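Local atomic coordinates of acyl-coenzyme A oxidase 3 (Yarrowia lipolytica, PDB entry 5YS9), a protein that uses FAD to oxidise acyl-CoA substrates of different chain lengths to (2E)-enoyl-CoA, reducing O2 to hydrogen peroxide in peroxisomal fatty acid beta-oxidation. Residues S313-V316 and S317-F320; I422-Q425 and C426-A429. One frame throughout, in Å; residues are numbered along the deposited sequence.

Contact 1 of 2, residues S313-V316 and S317-F320; sequences SFFV and SQRF
Gln318 meets Phe314 and Phe315, and Ser317 meets Ser313, in a local contact along one continuous helix, 300-330, in the C-alpha1 part of the acyl-CoA oxidase. The pairs are three or four residues apart, and all eight residues are buried. Ser313 O takes two bonds from the same residue. Ser317 N reaches Ser313 O at 3.0 Å and Ser317 OG reaches it at 2.8 Å, from opposite faces of the carbonyl plane. OG lies beside its own backbone N (chi1 -70°), which turns it back to the preceding turn. Gln318 N continues the helical pattern with a bond to Phe314 O. The pattern then shifts: Arg319 N bonds to Val316 O, three residues back, and within 313-320 Phe315 O is bonded by Gln318 NE2 instead.

The side chain of Gln318 folds back along the helix. Its CG sits between the backbone N and the carbonyl carbon (chi1 60°), and the chain is extended beyond it. This brings Gln318 NE2 to Phe315 O at 3.2 Å, with the acceptor near the amide plane. Gln318 NE2 also lies at the edge of the Phe315 ring, 3.7 Å from Phe315 CD1. On the other branch, Gln318 OE1 comes within 3.2 Å of Phe314 CZ. That ring and the amide are 47° apart. A leucine here would probably leave Phe315 O without its side-chain donor, which Arg319 N does not replace. Val316 CG1 packs alongside Phe320, one turn on, 4.0 Å from its CE2. CZ of Phe320 also lies over the centre of the Arg319 guanidinium, whose NE is hydrogen-bonded to Ile644 O.

Helix 391-428 meets Ser313, Val316 and Ser317 through Thr416, Cys419 and Ile422. Helix 349-385 packs on Phe314 and Ser317 through Thr362. Helix 441-448 lies against Val316 through Trp448 and against Phe320 through Phe441 and Ala444.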
loop_
_atom_site.group_PDB
_atom_site.type_symbol
_atom_site.label_atom_id
_atom_site.label_comp_id
_atom_site.label_asym_id
_atom_site.label_seq_id
_atom_site.Cartn_x
_atom_site.Cartn_y
_atom_site.Cartn_z
ATOM N N SER A 313 -13.702 -2.285 8.273
ATOM C CA SER A 313 -12.298 -2.011 8.524
ATOM C C SER A 313 -11.819 -2.877 9.701
ATOM O O SER A 313 -10.665 -3.415 9.711
ATOM C CB SER A 313 -12.029 -0.523 8.758
ATOM O OG SER A 313 -12.326 0.248 7.596
ATOM N N PHE A 314 -12.710 -3.037 10.672
ATOM C CA PHE A 314 -12.435 -3.927 11.770
ATOM C C PHE A 314 -12.330 -5.374 11.324
ATOM O O PHE A 314 -11.328 -6.062 11.590
ATOM C CB PHE A 314 -13.507 -3.804 12.864
ATOM C CG PHE A 314 -13.509 -4.961 13.808
ATOM C CD1 PHE A 314 -12.503 -5.089 14.737
ATOM C CD2 PHE A 314 -14.476 -5.965 13.705
ATOM C CE1 PHE A 314 -12.477 -6.160 15.614
ATOM C CE2 PHE A 314 -14.454 -7.059 14.571
ATOM C CZ PHE A 314 -13.454 -7.147 15.534
ATOM N N PHE A 315 -13.397 -5.827 10.685
ATOM C CA PHE A 315 -13.508 -7.177 10.230
ATOM C C PHE A 315 -12.336 -7.679 9.383
ATOM O O PHE A 315 -11.953 -8.831 9.527
ATOM C CB PHE A 315 -14.822 -7.358 9.469
ATOM C CG PHE A 315 -16.024 -7.501 10.364
ATOM C CD1 PHE A 315 -16.085 -8.530 11.317
ATOM C CD2 PHE A 315 -17.096 -6.613 10.274
ATOM C CE1 PHE A 315 -17.204 -8.678 12.122
ATOM C CE2 PHE A 315 -18.217 -6.738 11.095
ATOM C CZ PHE A 315 -18.272 -7.770 12.012
ATOM N N VAL A 316 -11.777 -6.835 8.513
ATOM C CA VAL A 316 -10.592 -7.196 7.740
ATOM C C VAL A 316 -9.324 -7.078 8.574
ATOM O O VAL A 316 -8.502 -7.966 8.539
ATOM C CB VAL A 316 -10.468 -6.393 6.416
ATOM C CG1 VAL A 316 -9.183 -6.739 5.633
ATOM C CG2 VAL A 316 -11.648 -6.722 5.550
ATOM N N SER A 317 -9.146 -5.971 9.272
ATOM C CA SER A 317 -7.915 -5.737 10.004
ATOM C C SER A 317 -7.544 -6.839 11.002
ATOM O O SER A 317 -6.369 -7.195 11.092
ATOM C CB SER A 317 -7.957 -4.395 10.740
ATOM O OG SER A 317 -7.901 -3.334 9.819
ATOM N N GLN A 318 -8.534 -7.331 11.747
ATOM C CA GLN A 318 -8.335 -8.350 12.770
ATOM C C GLN A 318 -7.659 -9.633 12.237
ATOM O O GLN A 318 -6.927 -10.349 12.961
ATOM C CB GLN A 318 -9.670 -8.701 13.433
ATOM C CG GLN A 318 -10.711 -9.255 12.467
ATOM C CD GLN A 318 -11.993 -9.756 13.124
ATOM O OE1 GLN A 318 -12.112 -9.829 14.321
ATOM N NE2 GLN A 318 -12.942 -10.121 12.308
ATOM N N ARG A 319 -7.917 -9.926 10.974
ATOM C CA ARG A 319 -7.376 -11.114 10.332
ATOM C C ARG A 319 -5.859 -10.956 10.204
ATOM O O ARG A 319 -5.096 -11.825 10.621
ATOM C CB ARG A 319 -8.033 -11.282 8.972
ATOM C CG ARG A 319 -7.761 -12.594 8.246
ATOM C CD ARG A 319 -8.238 -12.512 6.784
ATOM N NE ARG A 319 -7.427 -13.356 5.902
ATOM C CZ ARG A 319 -7.442 -13.330 4.573
ATOM N NH1 ARG A 319 -8.214 -12.480 3.906
ATOM N NH2 ARG A 319 -6.640 -14.165 3.915
ATOM N N PHE A 320 -5.446 -9.891 9.559
ATOM C CA PHE A 320 -4.045 -9.623 9.321
ATOM C C PHE A 320 -3.202 -9.302 10.536
ATOM O O PHE A 320 -2.072 -9.725 10.639
ATOM C CB PHE A 320 -3.898 -8.683 8.138
ATOM C CG PHE A 320 -4.477 -9.270 6.901
ATOM C CD1 PHE A 320 -3.783 -10.225 6.204
ATOM C CD2 PHE A 320 -5.754 -8.970 6.513
ATOM C CE1 PHE A 320 -4.325 -10.814 5.097
ATOM C CE2 PHE A 320 -6.307 -9.561 5.412
ATOM C CZ PHE A 320 -5.590 -10.487 4.704
#

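Contact 2 of 2, residues I422-Q425 and C426-A429; sequences IIDQ and CRQA. With FAD (flavin-adenine dinucleotide), chain D.
Asp424 reaches forward along helix 391-428 to Arg427 and Gln428, three and four residues on. From CB the side chain runs with CG anti to the backbone N (chi1 -166°), beside the carbonyl carbon. This carries the carboxylate toward the next turn. Asp424 CG itself is 3.7 Å from NH1 of Arg427. Asp424 OD1 forms a salt bridge to Arg427 NH1 at 3.1 Å. The nitrogen meets OD1 from above the carboxylate plane, and the two flat groups are 75° apart. OD1 has a second partner, Tyr445 OH of the second subunit. Asp424 OD2 lies 3.0 Å from Gln428 NE2, but the angle is too poor for a hydrogen bond. The amide nitrogen instead makes a weak bond to Asp424 O, which also accepts from Gln428 N.

The backbone here is alpha-helical near the end of helix 391-428, with i to i+4 bonds from Cys426 N to Ile422 O through to Ala429 N to Gln425 O. The helix leads into the FAD pocket. Gln428 O accepts a hydrogen bond from the FAD ribose hydroxyl O3B at 2.8 Å, and Ala429 O lies 3.4 Å from C4B of the same sugar. Arg331 and Arg354 are among the other residues that hydrogen-bond the cofactor.

Gln428 OE1 is held by Trp417 NE1 of the second subunit. A water donates to Gln425 OE1 and, weakly, to Gln428 OE1. On another side of the helix, Cys426 SG packs against Ile422 CG2 at 3.8 Å. Ile321 and Ala324 of helix 300-330 also touch this cysteine.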
loop_
_atom_site.group_PDB
_atom_site.type_symbol
_atom_site.label_atom_id
_atom_site.label_comp_id
_atom_site.label_asym_id
_atom_site.label_seq_id
_atom_site.Cartn_x
_atom_site.Cartn_y
_atom_site.Cartn_z
ATOM N N ILE A 422 -2.674 -1.320 7.781
ATOM C CA ILE A 422 -2.478 -2.456 8.670
ATOM C C ILE A 422 -2.177 -3.705 7.849
ATOM O O ILE A 422 -1.249 -4.472 8.152
ATOM C CB ILE A 422 -3.725 -2.717 9.564
ATOM C CG1 ILE A 422 -3.866 -1.625 10.643
ATOM C CG2 ILE A 422 -3.639 -4.108 10.221
ATOM C CD1 ILE A 422 -5.136 -1.737 11.474
ATOM N N ILE A 423 -2.984 -3.912 6.818
ATOM C CA ILE A 423 -2.718 -4.990 5.871
ATOM C C ILE A 423 -1.262 -4.847 5.391
ATOM O O ILE A 423 -0.486 -5.816 5.468
ATOM C CB ILE A 423 -3.683 -4.993 4.674
ATOM C CG1 ILE A 423 -5.136 -5.273 5.118
ATOM C CG2 ILE A 423 -3.288 -6.073 3.668
ATOM C CD1 ILE A 423 -6.188 -4.839 4.095
ATOM N N ASP A 424 -0.889 -3.636 4.974
ATOM C CA ASP A 424 0.415 -3.410 4.422
ATOM C C ASP A 424 1.518 -3.615 5.442
ATOM O O ASP A 424 2.499 -4.265 5.149
ATOM C CB ASP A 424 0.538 -2.007 3.837
ATOM C CG ASP A 424 1.759 -1.878 2.961
ATOM O OD1 ASP A 424 1.739 -2.470 1.888
ATOM O OD2 ASP A 424 2.742 -1.237 3.344
ATOM N N GLN A 425 1.354 -3.034 6.623
ATOM C CA GLN A 425 2.307 -3.177 7.743
ATOM C C GLN A 425 2.435 -4.595 8.251
ATOM O O GLN A 425 3.534 -5.039 8.502
ATOM C CB GLN A 425 1.879 -2.301 8.925
ATOM C CG GLN A 425 2.229 -0.834 8.761
ATOM C CD GLN A 425 3.702 -0.574 8.946
ATOM O OE1 GLN A 425 4.246 0.310 8.309
ATOM N NE2 GLN A 425 4.362 -1.341 9.837
ATOM N N CYS A 426 1.320 -5.285 8.381
ATOM C CA CYS A 426 1.334 -6.650 8.842
ATOM C C CYS A 426 2.099 -7.504 7.862
ATOM O O CYS A 426 2.785 -8.428 8.250
ATOM C CB CYS A 426 -0.073 -7.175 9.077
ATOM S SG CYS A 426 -0.782 -6.610 10.625
ATOM N N ARG A 427 1.977 -7.196 6.583
ATOM C CA ARG A 427 2.722 -7.932 5.595
ATOM C C ARG A 427 4.215 -7.739 5.770
ATOM O O ARG A 427 4.966 -8.690 5.729
ATOM C CB ARG A 427 2.291 -7.538 4.184
ATOM C CG ARG A 427 3.261 -7.952 3.091
ATOM C CD ARG A 427 2.876 -7.419 1.733
ATOM N NE ARG A 427 3.086 -5.990 1.561
ATOM C CZ ARG A 427 4.256 -5.380 1.626
ATOM N NH1 ARG A 427 4.332 -4.085 1.451
ATOM N NH2 ARG A 427 5.348 -6.054 1.865
ATOM N N GLN A 428 4.637 -6.510 5.988
ATOM C CA GLN A 428 6.049 -6.230 6.131
ATOM C C GLN A 428 6.600 -6.909 7.360
ATOM O O GLN A 428 7.693 -7.431 7.356
ATOM C CB GLN A 428 6.299 -4.737 6.166
ATOM C CG GLN A 428 6.436 -4.136 4.791
ATOM C CD GLN A 428 6.347 -2.638 4.798
ATOM O OE1 GLN A 428 7.349 -1.950 4.766
ATOM N NE2 GLN A 428 5.147 -2.129 4.840
ATOM N N ALA A 429 5.806 -6.894 8.414
ATOM C CA ALA A 429 6.138 -7.563 9.677
ATOM C C ALA A 429 6.379 -9.072 9.581
ATOM O O ALA A 429 6.931 -9.641 10.501
ATOM C CB ALA A 429 5.080 -7.284 10.737
HETATM P PA FAD D . 13.160 -11.782 8.916
HETATM O O1A FAD D . 14.591 -11.455 8.719
HETATM O O2A FAD D . 12.743 -12.807 9.897
HETATM O O5B FAD D . 12.322 -10.506 9.306
HETATM C C5B FAD D . 10.919 -10.685 9.429
HETATM C C4B FAD D . 10.347 -9.494 10.149
HETATM O O4B FAD D . 10.924 -9.426 11.446
HETATM C C3B FAD D . 10.760 -8.249 9.407
HETATM O O3B FAD D . 9.667 -7.356 9.312
HETATM C C2B FAD D . 11.800 -7.614 10.277
HETATM O O2B FAD D . 11.698 -6.197 10.195
HETATM C C1B FAD D . 11.493 -8.149 11.656
HETATM N N9A FAD D . 12.796 -8.269 12.311
HETATM C C8A FAD D . 13.716 -9.202 12.052
HETATM N N7A FAD D . 14.809 -8.999 12.810
HETATM C C5A FAD D . 14.599 -7.911 13.558
HETATM C C6A FAD D . 15.351 -7.145 14.567
HETATM N N6A FAD D . 16.586 -7.507 14.954
HETATM N N1A FAD D . 14.755 -6.070 15.094
HETATM C C2A FAD D . 13.526 -5.696 14.725
HETATM N N3A FAD D . 12.786 -6.336 13.818
HETATM C C4A FAD D . 13.267 -7.428 13.214
HETATM N N1 FAD D . 16.720 -14.834 -1.218
HETATM C C2 FAD D . 17.715 -15.385 -1.926
HETATM O O2 FAD D . 18.705 -15.785 -1.325
HETATM N N3 FAD D . 17.689 -15.505 -3.246
HETATM C C4 FAD D . 16.666 -15.092 -3.959
HETATM O O4 FAD D . 16.673 -15.223 -5.174
HETATM C C4X FAD D . 15.528 -14.478 -3.271
HETATM N N5 FAD D . 14.462 -14.037 -3.939
HETATM C C5X FAD D . 13.433 -13.493 -3.286
HETATM C C6 FAD D . 12.341 -13.071 -4.012
HETATM C C7 FAD D . 11.270 -12.511 -3.365
HETATM C C7M FAD D . 10.093 -12.041 -4.158
HETATM C C8 FAD D . 11.295 -12.373 -1.895
HETATM C C8M FAD D . 10.134 -11.764 -1.181
HETATM C C9 FAD D . 12.387 -12.791 -1.170
HETATM C C9A FAD D . 13.461 -13.357 -1.813
HETATM N N10 FAD D . 14.582 -13.793 -1.090
HETATM C C10 FAD D . 15.620 -14.371 -1.811
HETATM C "C1'" FAD D . 14.669 -13.700 0.368
HETATM C "C2'" FAD D . 14.724 -12.276 0.925
HETATM O "O2'" FAD D . 16.047 -11.761 0.829
HETATM C "C3'" FAD D . 14.255 -12.252 2.381
HETATM O "O3'" FAD D . 12.844 -12.245 2.375
HETATM C "C4'" FAD D . 14.703 -11.045 3.189
HETATM O "O4'" FAD D . 16.040 -10.730 2.832
HETATM C "C5'" FAD D . 14.725 -11.316 4.686
HETATM O "O5'" FAD D . 13.459 -11.288 5.325
HETATM P P FAD D . 12.973 -12.544 6.177
HETATM O O1P FAD D . 11.805 -13.169 5.516
HETATM O O2P FAD D . 14.158 -13.377 6.464
HETATM O O3P FAD D . 12.387 -11.968 7.532
HETATM O O HOH W 1 7.275 -0.912 7.845
#

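Overall arrangement
Contact 1 comes first along the chain, on helix 300-330, and contact 2 follows on helix 391-428. Both lie in the C-alpha1 domain, and their centres are about 12 Å apart. The two helices pack directly here. Ser317 OG lies 3.6 Å from Ile422 CD1, and Val316 CG1 lies 3.9 Å from Ile423 CD1. Further on, Phe320 O meets Cys426 SG at 3.4 Å. Helices 349-385 and 441-448 touch both contacts. Contact 1 is buried packing, and the second subunit does not touch it. Contact 2 joins the same helical core to the subunit interface and to the FAD.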